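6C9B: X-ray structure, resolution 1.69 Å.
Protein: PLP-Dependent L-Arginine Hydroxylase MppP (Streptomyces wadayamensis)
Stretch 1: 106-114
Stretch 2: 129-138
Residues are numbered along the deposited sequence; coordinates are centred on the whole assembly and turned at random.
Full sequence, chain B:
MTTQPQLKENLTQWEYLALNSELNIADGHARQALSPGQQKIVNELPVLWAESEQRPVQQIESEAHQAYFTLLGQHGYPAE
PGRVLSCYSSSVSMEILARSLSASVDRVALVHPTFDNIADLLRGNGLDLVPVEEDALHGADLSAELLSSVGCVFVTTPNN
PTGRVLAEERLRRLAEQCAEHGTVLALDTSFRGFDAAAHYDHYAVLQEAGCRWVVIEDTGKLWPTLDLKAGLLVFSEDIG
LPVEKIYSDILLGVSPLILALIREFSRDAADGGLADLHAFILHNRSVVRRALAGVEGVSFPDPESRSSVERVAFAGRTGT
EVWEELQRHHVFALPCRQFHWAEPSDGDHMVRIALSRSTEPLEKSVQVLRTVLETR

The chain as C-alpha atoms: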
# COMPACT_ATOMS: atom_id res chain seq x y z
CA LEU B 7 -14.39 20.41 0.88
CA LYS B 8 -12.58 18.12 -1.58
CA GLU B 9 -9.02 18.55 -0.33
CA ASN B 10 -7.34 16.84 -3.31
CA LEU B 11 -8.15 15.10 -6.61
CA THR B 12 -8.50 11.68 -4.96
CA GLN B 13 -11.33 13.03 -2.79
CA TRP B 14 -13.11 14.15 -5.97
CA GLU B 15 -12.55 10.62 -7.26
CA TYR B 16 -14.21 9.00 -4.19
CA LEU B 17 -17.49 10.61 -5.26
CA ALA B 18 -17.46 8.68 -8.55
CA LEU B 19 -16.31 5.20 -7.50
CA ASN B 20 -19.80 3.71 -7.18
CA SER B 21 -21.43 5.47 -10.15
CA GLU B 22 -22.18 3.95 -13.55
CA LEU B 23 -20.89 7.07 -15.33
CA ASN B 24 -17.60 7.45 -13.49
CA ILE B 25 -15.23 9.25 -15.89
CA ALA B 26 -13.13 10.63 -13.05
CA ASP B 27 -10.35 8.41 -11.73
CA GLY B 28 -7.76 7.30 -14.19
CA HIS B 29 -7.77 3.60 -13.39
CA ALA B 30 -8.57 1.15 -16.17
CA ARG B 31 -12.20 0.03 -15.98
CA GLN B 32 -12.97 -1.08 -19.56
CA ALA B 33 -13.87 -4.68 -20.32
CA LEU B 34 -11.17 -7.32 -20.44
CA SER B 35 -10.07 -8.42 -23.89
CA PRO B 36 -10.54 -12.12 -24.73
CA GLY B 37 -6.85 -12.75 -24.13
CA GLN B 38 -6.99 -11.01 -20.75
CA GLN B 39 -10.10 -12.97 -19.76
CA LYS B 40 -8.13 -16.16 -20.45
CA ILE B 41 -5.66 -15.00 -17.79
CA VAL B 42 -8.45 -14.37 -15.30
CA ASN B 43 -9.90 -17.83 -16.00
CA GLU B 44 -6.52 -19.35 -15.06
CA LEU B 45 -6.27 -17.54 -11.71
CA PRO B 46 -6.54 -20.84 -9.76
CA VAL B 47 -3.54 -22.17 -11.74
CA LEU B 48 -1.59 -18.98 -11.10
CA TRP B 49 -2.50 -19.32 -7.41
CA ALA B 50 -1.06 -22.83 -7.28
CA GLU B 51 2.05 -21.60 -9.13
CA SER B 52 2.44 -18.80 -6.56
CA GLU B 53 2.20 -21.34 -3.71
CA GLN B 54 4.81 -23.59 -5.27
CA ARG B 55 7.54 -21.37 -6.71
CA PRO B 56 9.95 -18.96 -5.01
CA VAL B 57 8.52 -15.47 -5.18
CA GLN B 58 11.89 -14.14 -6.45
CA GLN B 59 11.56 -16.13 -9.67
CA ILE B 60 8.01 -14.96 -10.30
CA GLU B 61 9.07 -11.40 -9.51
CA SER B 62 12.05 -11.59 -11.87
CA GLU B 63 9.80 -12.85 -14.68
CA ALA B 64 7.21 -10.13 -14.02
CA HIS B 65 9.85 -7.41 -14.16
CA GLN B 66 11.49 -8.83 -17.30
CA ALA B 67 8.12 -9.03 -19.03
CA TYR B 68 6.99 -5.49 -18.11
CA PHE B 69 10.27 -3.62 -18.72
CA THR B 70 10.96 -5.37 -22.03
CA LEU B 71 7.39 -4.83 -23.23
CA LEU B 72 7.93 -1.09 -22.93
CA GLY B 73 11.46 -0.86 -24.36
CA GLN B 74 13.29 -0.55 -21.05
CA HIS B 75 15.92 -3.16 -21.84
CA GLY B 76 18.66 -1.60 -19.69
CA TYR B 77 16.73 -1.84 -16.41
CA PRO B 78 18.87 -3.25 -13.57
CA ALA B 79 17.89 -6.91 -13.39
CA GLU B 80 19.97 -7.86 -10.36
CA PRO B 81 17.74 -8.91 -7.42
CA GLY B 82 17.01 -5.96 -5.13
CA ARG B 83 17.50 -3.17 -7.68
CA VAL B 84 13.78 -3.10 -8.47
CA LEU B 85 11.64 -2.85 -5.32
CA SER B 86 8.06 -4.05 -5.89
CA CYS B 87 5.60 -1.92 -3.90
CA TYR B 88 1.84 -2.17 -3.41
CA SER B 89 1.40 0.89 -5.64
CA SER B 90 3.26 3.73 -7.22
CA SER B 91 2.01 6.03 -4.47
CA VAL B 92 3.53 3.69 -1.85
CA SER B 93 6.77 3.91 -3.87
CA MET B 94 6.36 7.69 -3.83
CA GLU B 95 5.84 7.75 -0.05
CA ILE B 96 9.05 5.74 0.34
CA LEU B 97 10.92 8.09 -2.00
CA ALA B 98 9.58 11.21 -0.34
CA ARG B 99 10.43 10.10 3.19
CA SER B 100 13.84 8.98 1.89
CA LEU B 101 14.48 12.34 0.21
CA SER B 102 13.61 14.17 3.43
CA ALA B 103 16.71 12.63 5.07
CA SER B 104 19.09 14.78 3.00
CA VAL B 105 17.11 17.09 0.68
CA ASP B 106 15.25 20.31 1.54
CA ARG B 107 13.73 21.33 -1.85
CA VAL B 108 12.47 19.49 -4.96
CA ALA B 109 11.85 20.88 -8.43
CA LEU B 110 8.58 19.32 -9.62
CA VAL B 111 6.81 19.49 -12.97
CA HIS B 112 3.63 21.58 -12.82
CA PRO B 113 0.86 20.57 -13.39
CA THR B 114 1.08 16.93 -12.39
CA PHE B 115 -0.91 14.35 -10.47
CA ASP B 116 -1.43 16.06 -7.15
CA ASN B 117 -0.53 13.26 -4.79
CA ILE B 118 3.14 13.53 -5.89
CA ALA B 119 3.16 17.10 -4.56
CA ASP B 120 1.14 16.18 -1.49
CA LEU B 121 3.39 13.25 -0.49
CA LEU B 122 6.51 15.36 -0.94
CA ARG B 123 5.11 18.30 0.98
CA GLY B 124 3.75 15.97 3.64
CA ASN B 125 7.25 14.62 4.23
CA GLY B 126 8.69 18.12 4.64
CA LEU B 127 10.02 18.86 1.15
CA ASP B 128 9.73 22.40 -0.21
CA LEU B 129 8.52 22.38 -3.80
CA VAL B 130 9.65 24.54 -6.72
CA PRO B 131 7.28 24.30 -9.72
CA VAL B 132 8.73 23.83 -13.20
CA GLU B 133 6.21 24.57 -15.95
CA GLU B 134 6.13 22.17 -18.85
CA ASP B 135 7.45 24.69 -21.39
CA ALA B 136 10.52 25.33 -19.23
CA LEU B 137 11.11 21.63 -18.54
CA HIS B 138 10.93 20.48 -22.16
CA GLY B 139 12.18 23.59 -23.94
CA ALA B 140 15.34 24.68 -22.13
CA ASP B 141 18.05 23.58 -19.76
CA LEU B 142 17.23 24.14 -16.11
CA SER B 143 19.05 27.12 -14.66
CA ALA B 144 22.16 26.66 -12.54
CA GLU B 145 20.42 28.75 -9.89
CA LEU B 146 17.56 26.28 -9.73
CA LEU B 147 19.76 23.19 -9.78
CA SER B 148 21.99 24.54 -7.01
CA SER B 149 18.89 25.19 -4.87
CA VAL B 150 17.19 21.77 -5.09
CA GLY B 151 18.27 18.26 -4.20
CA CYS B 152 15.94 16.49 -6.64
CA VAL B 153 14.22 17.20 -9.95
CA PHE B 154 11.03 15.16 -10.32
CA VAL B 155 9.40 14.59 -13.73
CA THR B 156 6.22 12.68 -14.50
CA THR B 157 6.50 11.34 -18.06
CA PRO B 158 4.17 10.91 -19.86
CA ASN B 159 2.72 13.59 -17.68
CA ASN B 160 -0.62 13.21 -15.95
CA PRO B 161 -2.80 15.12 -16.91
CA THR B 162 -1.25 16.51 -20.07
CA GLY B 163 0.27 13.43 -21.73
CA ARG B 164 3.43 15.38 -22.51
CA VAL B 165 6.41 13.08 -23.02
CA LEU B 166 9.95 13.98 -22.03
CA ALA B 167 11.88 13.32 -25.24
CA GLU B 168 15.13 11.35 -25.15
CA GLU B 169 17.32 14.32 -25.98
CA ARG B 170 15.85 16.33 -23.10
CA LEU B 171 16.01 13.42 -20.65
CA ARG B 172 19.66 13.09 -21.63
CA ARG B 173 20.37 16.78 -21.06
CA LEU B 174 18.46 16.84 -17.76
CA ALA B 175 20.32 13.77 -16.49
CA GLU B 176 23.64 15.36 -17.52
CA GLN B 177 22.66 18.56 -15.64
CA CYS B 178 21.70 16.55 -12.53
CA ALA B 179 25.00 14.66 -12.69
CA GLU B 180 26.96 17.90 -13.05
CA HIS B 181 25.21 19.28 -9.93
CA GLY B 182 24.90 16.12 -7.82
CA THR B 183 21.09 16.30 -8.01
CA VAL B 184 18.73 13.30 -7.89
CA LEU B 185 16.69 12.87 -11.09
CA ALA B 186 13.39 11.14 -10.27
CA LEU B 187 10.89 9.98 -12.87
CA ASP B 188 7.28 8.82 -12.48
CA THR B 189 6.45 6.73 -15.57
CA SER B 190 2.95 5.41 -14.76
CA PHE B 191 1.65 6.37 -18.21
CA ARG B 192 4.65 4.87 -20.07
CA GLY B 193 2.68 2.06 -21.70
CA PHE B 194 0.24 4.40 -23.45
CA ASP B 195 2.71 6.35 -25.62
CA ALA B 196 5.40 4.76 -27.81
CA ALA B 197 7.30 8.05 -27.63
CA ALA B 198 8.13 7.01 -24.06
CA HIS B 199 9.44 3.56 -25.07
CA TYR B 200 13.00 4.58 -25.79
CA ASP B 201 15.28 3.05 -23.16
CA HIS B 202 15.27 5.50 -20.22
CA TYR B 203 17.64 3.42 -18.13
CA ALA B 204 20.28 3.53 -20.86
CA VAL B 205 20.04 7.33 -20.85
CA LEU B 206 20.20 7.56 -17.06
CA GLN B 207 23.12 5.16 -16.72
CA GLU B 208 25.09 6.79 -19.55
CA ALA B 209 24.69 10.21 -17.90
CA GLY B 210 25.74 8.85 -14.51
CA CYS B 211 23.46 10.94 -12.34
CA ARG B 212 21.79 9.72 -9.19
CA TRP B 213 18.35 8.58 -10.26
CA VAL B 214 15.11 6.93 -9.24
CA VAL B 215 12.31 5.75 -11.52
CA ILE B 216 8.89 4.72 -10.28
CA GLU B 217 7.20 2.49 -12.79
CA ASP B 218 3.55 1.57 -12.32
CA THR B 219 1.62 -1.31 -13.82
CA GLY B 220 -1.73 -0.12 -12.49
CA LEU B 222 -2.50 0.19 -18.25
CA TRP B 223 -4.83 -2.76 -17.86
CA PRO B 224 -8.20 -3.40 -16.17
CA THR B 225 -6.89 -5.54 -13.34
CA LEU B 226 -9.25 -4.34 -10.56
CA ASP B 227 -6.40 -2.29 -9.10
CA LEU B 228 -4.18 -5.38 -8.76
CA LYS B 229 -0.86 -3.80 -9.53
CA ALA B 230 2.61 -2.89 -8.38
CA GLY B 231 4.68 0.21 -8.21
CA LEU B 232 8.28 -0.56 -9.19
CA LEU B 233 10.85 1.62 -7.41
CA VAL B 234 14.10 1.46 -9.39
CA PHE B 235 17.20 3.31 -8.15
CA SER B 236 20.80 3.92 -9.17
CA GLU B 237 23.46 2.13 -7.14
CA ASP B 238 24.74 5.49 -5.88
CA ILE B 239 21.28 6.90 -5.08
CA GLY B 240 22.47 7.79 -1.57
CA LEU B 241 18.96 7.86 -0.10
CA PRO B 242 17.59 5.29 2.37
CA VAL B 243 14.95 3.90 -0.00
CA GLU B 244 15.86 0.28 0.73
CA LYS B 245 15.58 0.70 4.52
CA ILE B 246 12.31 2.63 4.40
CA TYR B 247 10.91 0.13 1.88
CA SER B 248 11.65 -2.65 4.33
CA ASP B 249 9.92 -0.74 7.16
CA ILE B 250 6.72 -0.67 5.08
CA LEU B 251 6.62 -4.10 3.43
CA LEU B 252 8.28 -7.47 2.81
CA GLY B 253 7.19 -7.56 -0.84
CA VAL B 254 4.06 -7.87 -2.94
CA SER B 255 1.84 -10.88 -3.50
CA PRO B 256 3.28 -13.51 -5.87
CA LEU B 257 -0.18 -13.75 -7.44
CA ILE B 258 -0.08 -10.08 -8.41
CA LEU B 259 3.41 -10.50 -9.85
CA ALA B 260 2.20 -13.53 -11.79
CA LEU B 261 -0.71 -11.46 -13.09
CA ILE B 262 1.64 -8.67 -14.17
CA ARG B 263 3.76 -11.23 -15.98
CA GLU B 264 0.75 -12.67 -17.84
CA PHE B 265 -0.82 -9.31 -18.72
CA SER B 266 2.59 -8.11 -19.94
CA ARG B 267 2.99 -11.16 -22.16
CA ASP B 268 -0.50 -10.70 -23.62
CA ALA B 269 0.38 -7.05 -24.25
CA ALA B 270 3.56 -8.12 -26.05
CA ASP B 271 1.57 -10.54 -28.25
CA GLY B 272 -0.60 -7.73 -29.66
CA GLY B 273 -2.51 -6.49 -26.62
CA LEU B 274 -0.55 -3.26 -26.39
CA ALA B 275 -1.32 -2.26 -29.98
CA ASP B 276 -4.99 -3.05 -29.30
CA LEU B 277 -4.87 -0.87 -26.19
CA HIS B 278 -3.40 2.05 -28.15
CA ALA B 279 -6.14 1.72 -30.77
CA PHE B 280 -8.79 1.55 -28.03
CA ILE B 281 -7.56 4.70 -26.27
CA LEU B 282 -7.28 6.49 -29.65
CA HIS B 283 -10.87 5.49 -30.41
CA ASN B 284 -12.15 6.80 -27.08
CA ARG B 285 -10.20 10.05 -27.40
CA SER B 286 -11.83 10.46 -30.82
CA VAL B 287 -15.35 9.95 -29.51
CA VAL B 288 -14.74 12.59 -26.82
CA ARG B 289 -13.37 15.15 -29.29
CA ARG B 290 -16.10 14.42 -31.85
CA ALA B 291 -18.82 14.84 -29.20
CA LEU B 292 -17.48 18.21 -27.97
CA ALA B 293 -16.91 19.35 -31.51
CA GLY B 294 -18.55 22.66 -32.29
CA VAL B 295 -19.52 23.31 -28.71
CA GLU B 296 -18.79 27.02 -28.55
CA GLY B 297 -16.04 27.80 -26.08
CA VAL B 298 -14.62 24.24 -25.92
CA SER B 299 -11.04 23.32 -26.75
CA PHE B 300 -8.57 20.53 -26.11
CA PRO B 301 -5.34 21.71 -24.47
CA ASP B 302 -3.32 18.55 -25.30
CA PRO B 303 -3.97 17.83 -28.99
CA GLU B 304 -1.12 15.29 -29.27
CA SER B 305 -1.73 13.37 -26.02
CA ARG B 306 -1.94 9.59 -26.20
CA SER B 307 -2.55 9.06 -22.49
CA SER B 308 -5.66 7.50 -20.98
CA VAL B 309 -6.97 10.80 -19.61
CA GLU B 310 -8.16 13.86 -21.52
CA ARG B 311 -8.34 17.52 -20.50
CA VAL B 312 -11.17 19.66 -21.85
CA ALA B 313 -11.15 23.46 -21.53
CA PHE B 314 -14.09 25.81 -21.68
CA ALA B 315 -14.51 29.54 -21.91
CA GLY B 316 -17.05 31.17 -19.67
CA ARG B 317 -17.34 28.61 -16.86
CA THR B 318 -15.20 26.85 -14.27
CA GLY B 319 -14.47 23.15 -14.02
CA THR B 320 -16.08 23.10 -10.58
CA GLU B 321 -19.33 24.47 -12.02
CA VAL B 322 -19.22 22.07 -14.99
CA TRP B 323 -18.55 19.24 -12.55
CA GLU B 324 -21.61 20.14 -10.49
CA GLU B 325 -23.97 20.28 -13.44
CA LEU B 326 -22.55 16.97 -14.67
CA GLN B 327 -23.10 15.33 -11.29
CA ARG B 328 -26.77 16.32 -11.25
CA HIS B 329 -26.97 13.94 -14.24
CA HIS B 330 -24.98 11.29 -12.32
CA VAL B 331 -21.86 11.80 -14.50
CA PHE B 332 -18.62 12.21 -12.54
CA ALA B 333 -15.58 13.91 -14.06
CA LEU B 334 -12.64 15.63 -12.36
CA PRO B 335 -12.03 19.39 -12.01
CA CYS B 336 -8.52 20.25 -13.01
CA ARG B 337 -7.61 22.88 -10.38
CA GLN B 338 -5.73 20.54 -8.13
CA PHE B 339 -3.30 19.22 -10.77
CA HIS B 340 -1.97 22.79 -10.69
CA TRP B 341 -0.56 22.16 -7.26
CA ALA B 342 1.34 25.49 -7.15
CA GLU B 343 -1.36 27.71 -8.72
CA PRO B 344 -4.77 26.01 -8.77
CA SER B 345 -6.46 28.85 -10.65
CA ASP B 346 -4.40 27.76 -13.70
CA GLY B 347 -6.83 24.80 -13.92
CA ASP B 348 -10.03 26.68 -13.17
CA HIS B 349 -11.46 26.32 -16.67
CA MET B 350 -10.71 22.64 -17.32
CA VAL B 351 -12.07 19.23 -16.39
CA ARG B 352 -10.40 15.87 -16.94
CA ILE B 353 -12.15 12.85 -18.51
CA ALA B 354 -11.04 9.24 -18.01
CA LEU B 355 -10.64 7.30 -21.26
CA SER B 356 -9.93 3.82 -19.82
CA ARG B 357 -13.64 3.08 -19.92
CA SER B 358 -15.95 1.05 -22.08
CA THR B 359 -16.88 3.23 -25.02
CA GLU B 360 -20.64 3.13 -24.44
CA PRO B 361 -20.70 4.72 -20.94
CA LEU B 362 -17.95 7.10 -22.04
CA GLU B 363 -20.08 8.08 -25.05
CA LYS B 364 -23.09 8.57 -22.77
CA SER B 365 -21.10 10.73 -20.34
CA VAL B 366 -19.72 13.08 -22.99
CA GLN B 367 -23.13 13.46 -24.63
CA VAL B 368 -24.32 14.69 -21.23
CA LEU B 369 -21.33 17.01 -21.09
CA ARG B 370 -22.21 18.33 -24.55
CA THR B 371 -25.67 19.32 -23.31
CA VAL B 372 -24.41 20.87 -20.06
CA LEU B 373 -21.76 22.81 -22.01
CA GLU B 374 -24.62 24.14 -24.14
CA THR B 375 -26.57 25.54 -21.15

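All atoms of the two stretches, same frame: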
# COMPACT_ATOMS: atom_id res chain seq x y z
N ASP B 106 16.20 19.31 1.05
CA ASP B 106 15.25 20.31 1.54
C ASP B 106 14.21 20.71 0.49
O ASP B 106 13.06 20.98 0.84
CB ASP B 106 16.01 21.57 2.00
CG ASP B 106 16.78 21.35 3.28
OD1 ASP B 106 16.28 20.61 4.15
OD2 ASP B 106 17.89 21.92 3.41
N ARG B 107 14.59 20.78 -0.80
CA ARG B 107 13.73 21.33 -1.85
C ARG B 107 13.77 20.43 -3.08
O ARG B 107 14.81 19.85 -3.41
CB ARG B 107 14.16 22.77 -2.23
CG ARG B 107 14.44 23.68 -1.05
CD ARG B 107 14.11 25.15 -1.35
NE ARG B 107 14.62 25.60 -2.63
CZ ARG B 107 14.09 26.58 -3.36
NH1 ARG B 107 14.65 26.92 -4.51
NH2 ARG B 107 13.01 27.23 -2.94
N VAL B 108 12.62 20.33 -3.77
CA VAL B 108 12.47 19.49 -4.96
C VAL B 108 11.86 20.33 -6.06
O VAL B 108 10.87 21.03 -5.83
CB VAL B 108 11.57 18.27 -4.66
CG1 VAL B 108 11.34 17.41 -5.88
CG2 VAL B 108 12.16 17.45 -3.54
N ALA B 109 12.47 20.29 -7.25
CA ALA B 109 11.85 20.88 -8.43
C ALA B 109 10.89 19.84 -9.02
O ALA B 109 11.28 18.69 -9.22
CB ALA B 109 12.91 21.30 -9.44
N LEU B 110 9.63 20.23 -9.22
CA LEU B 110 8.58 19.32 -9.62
C LEU B 110 7.80 19.88 -10.80
O LEU B 110 7.43 21.06 -10.81
CB LEU B 110 7.61 19.06 -8.47
CG LEU B 110 6.41 18.17 -8.74
CD1 LEU B 110 6.80 16.76 -9.14
CD2 LEU B 110 5.58 18.10 -7.51
N VAL B 111 7.58 19.03 -11.81
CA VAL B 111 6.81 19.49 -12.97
C VAL B 111 5.40 19.91 -12.54
O VAL B 111 4.80 19.34 -11.63
CB VAL B 111 6.76 18.40 -14.06
CG1 VAL B 111 6.05 17.13 -13.57
CG2 VAL B 111 6.11 18.94 -15.32
N HIS B 112 4.90 20.97 -13.18
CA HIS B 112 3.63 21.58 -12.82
C HIS B 112 2.90 21.87 -14.12
O HIS B 112 3.46 22.51 -15.02
CB HIS B 112 3.90 22.87 -12.04
CG HIS B 112 2.67 23.59 -11.60
ND1 HIS B 112 2.22 24.75 -12.20
CD2 HIS B 112 1.80 23.33 -10.59
CE1 HIS B 112 1.12 25.16 -11.58
NE2 HIS B 112 0.85 24.32 -10.61
N PRO B 113 1.65 21.40 -14.29
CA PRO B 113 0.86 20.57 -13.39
C PRO B 113 1.34 19.14 -13.38
O PRO B 113 2.11 18.72 -14.26
CB PRO B 113 -0.54 20.67 -13.99
CG PRO B 113 -0.25 20.74 -15.48
CD PRO B 113 0.96 21.63 -15.58
N THR B 114 0.90 18.38 -12.38
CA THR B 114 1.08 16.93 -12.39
C THR B 114 0.07 16.35 -11.42
O THR B 114 -0.67 17.07 -10.74
CB THR B 114 2.54 16.53 -12.08
OG1 THR B 114 2.78 15.19 -12.57
CG2 THR B 114 2.89 16.62 -10.62
N LEU B 129 8.68 22.66 -2.38
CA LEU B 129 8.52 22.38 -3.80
C LEU B 129 8.73 23.63 -4.64
O LEU B 129 8.22 24.71 -4.31
CB LEU B 129 7.15 21.82 -4.10
CG LEU B 129 6.81 20.53 -3.40
CD1 LEU B 129 5.36 20.10 -3.76
CD2 LEU B 129 7.81 19.47 -3.79
N VAL B 130 9.46 23.47 -5.74
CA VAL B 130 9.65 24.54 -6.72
C VAL B 130 8.97 24.08 -8.00
O VAL B 130 9.40 23.08 -8.59
CB VAL B 130 11.14 24.83 -6.97
CG1 VAL B 130 11.25 26.01 -7.93
CG2 VAL B 130 11.85 25.11 -5.69
N PRO B 131 7.93 24.76 -8.48
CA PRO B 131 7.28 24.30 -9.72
C PRO B 131 8.11 24.60 -10.96
O PRO B 131 8.72 25.66 -11.07
CB PRO B 131 5.98 25.11 -9.75
CG PRO B 131 6.29 26.35 -9.01
CD PRO B 131 7.21 25.91 -7.90
N VAL B 132 8.12 23.65 -11.88
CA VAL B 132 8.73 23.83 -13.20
C VAL B 132 7.63 23.62 -14.23
O VAL B 132 7.09 22.51 -14.35
CB VAL B 132 9.89 22.87 -13.45
CG1 VAL B 132 10.57 23.20 -14.78
CG2 VAL B 132 10.89 22.94 -12.32
N GLU B 133 7.26 24.69 -14.94
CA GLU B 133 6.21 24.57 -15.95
C GLU B 133 6.71 23.71 -17.10
O GLU B 133 7.91 23.62 -17.36
CB GLU B 133 5.81 25.94 -16.49
CG GLU B 133 5.22 26.88 -15.45
CD GLU B 133 3.83 26.44 -14.96
OE1 GLU B 133 3.00 25.96 -15.77
OE2 GLU B 133 3.58 26.61 -13.75
N GLU B 134 5.76 23.12 -17.82
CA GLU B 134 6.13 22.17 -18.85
C GLU B 134 6.98 22.81 -19.94
O GLU B 134 7.94 22.20 -20.42
CB GLU B 134 4.88 21.51 -19.45
CG GLU B 134 4.25 20.56 -18.51
CD GLU B 134 3.13 19.78 -19.11
OE1 GLU B 134 2.24 20.44 -19.71
OE2 GLU B 134 3.15 18.53 -18.98
N ASP B 135 6.67 24.06 -20.34
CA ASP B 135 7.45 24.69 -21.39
C ASP B 135 8.90 24.82 -20.98
O ASP B 135 9.81 24.58 -21.79
CB ASP B 135 6.89 26.05 -21.72
CG ASP B 135 5.72 25.98 -22.67
OD1 ASP B 135 5.47 24.88 -23.20
OD2 ASP B 135 5.06 27.02 -22.86
N ALA B 136 9.15 25.22 -19.72
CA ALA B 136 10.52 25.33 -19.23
C ALA B 136 11.21 23.98 -19.18
O ALA B 136 12.39 23.86 -19.55
CB ALA B 136 10.52 25.98 -17.83
N LEU B 137 10.51 22.95 -18.70
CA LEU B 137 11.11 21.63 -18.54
C LEU B 137 11.53 21.03 -19.88
O LEU B 137 12.62 20.44 -20.00
CB LEU B 137 10.10 20.70 -17.86
CG LEU B 137 10.53 19.24 -17.73
CD1 LEU B 137 11.72 19.13 -16.83
CD2 LEU B 137 9.35 18.41 -17.18
N HIS B 138 10.66 21.10 -20.87
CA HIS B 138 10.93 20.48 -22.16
C HIS B 138 11.78 21.37 -23.06
O HIS B 138 12.56 20.85 -23.87
CB HIS B 138 9.61 20.15 -22.86
CG HIS B 138 8.80 19.13 -22.13
ND1 HIS B 138 8.98 17.78 -22.30
CD2 HIS B 138 7.88 19.27 -21.15
CE1 HIS B 138 8.17 17.12 -21.49
NE2 HIS B 138 7.49 18.01 -20.77
O HOH W 1 2.91 23.88 -17.26

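The apolar centre of this contact lies on both faces of a pair of parallel strands. On one face Ala109 and Val111 sit beside Val130 and Val132: Ala109 CB comes within 3.9 Å of Val132 CG2, a diagonal contact, two residues on from its bridge partner Val130. Val111, with chi1 in the p well, carries this layer onto the helix that follows the second strand. Its CG2 lies 3.8 Å from CD2 of Leu137, whose CA-to-CB bond points toward the first stretch, and 4.0 Å from CG of Glu134, so even an acidic residue lends its aliphatic stem to the packing. On the other face, Val108, Leu110 and Leu129 form the apolar cluster, with Pro131 and His112 on the same side. Leu129 bends its end back toward the neighbouring strand and touches two residues, with CD2 at 4.0 Å from Val108 CB and CD1 at 4.3 Å from Leu110 CD2.

Holding these layers in register is a parallel backbone ladder that pairs Val108 with Leu129, Ala109 with Val130, Leu110 with Pro131 and Val111 with Val132. Its bonds zigzag in the parallel manner. Val130 N donates to Val108 O at 2.8 Å, and Val130 O accepts from Leu110 N at 2.9 Å; Leu110 O then takes Val132 N at 2.9 Å, and Val132 O takes His112 N at 2.9 Å. Val130 and Val132 thus use both their amide and carbonyl groups across the seam, as Leu110 does from the other side. Pro131 has no amide hydrogen to give, yet the ladder loses nothing, because that position is not called on to donate here; its CA instead makes a CA-H...O contact of 3.4 Å with Leu110 O.

At the ends, polar groups take over. Arg107 lays one face of its guanidinium over Val130, NH1 to CG2 at 3.5 Å, while NE and NH1 find hydrogen bonds elsewhere in the structure. At the other end, His112 packs its CB 3.8 Å from Pro131 CB and donates from ND1 to Glu133 OE2 at 2.8 Å, the carboxylate approaching the ring edge near its plane. His112 O and Glu134 N are 3.7 Å apart, and a water bridges them, donating to His112 O at 2.7 Å and to Glu133 OE1 at 2.6 Å and accepting from Glu134 N at 3.0 Å. Glu133 is at the N-cap position, and its carbonyl O receives Leu137 N at 3.0 Å. Beyond His112, the chain enters Pro113 through a cis peptide bond.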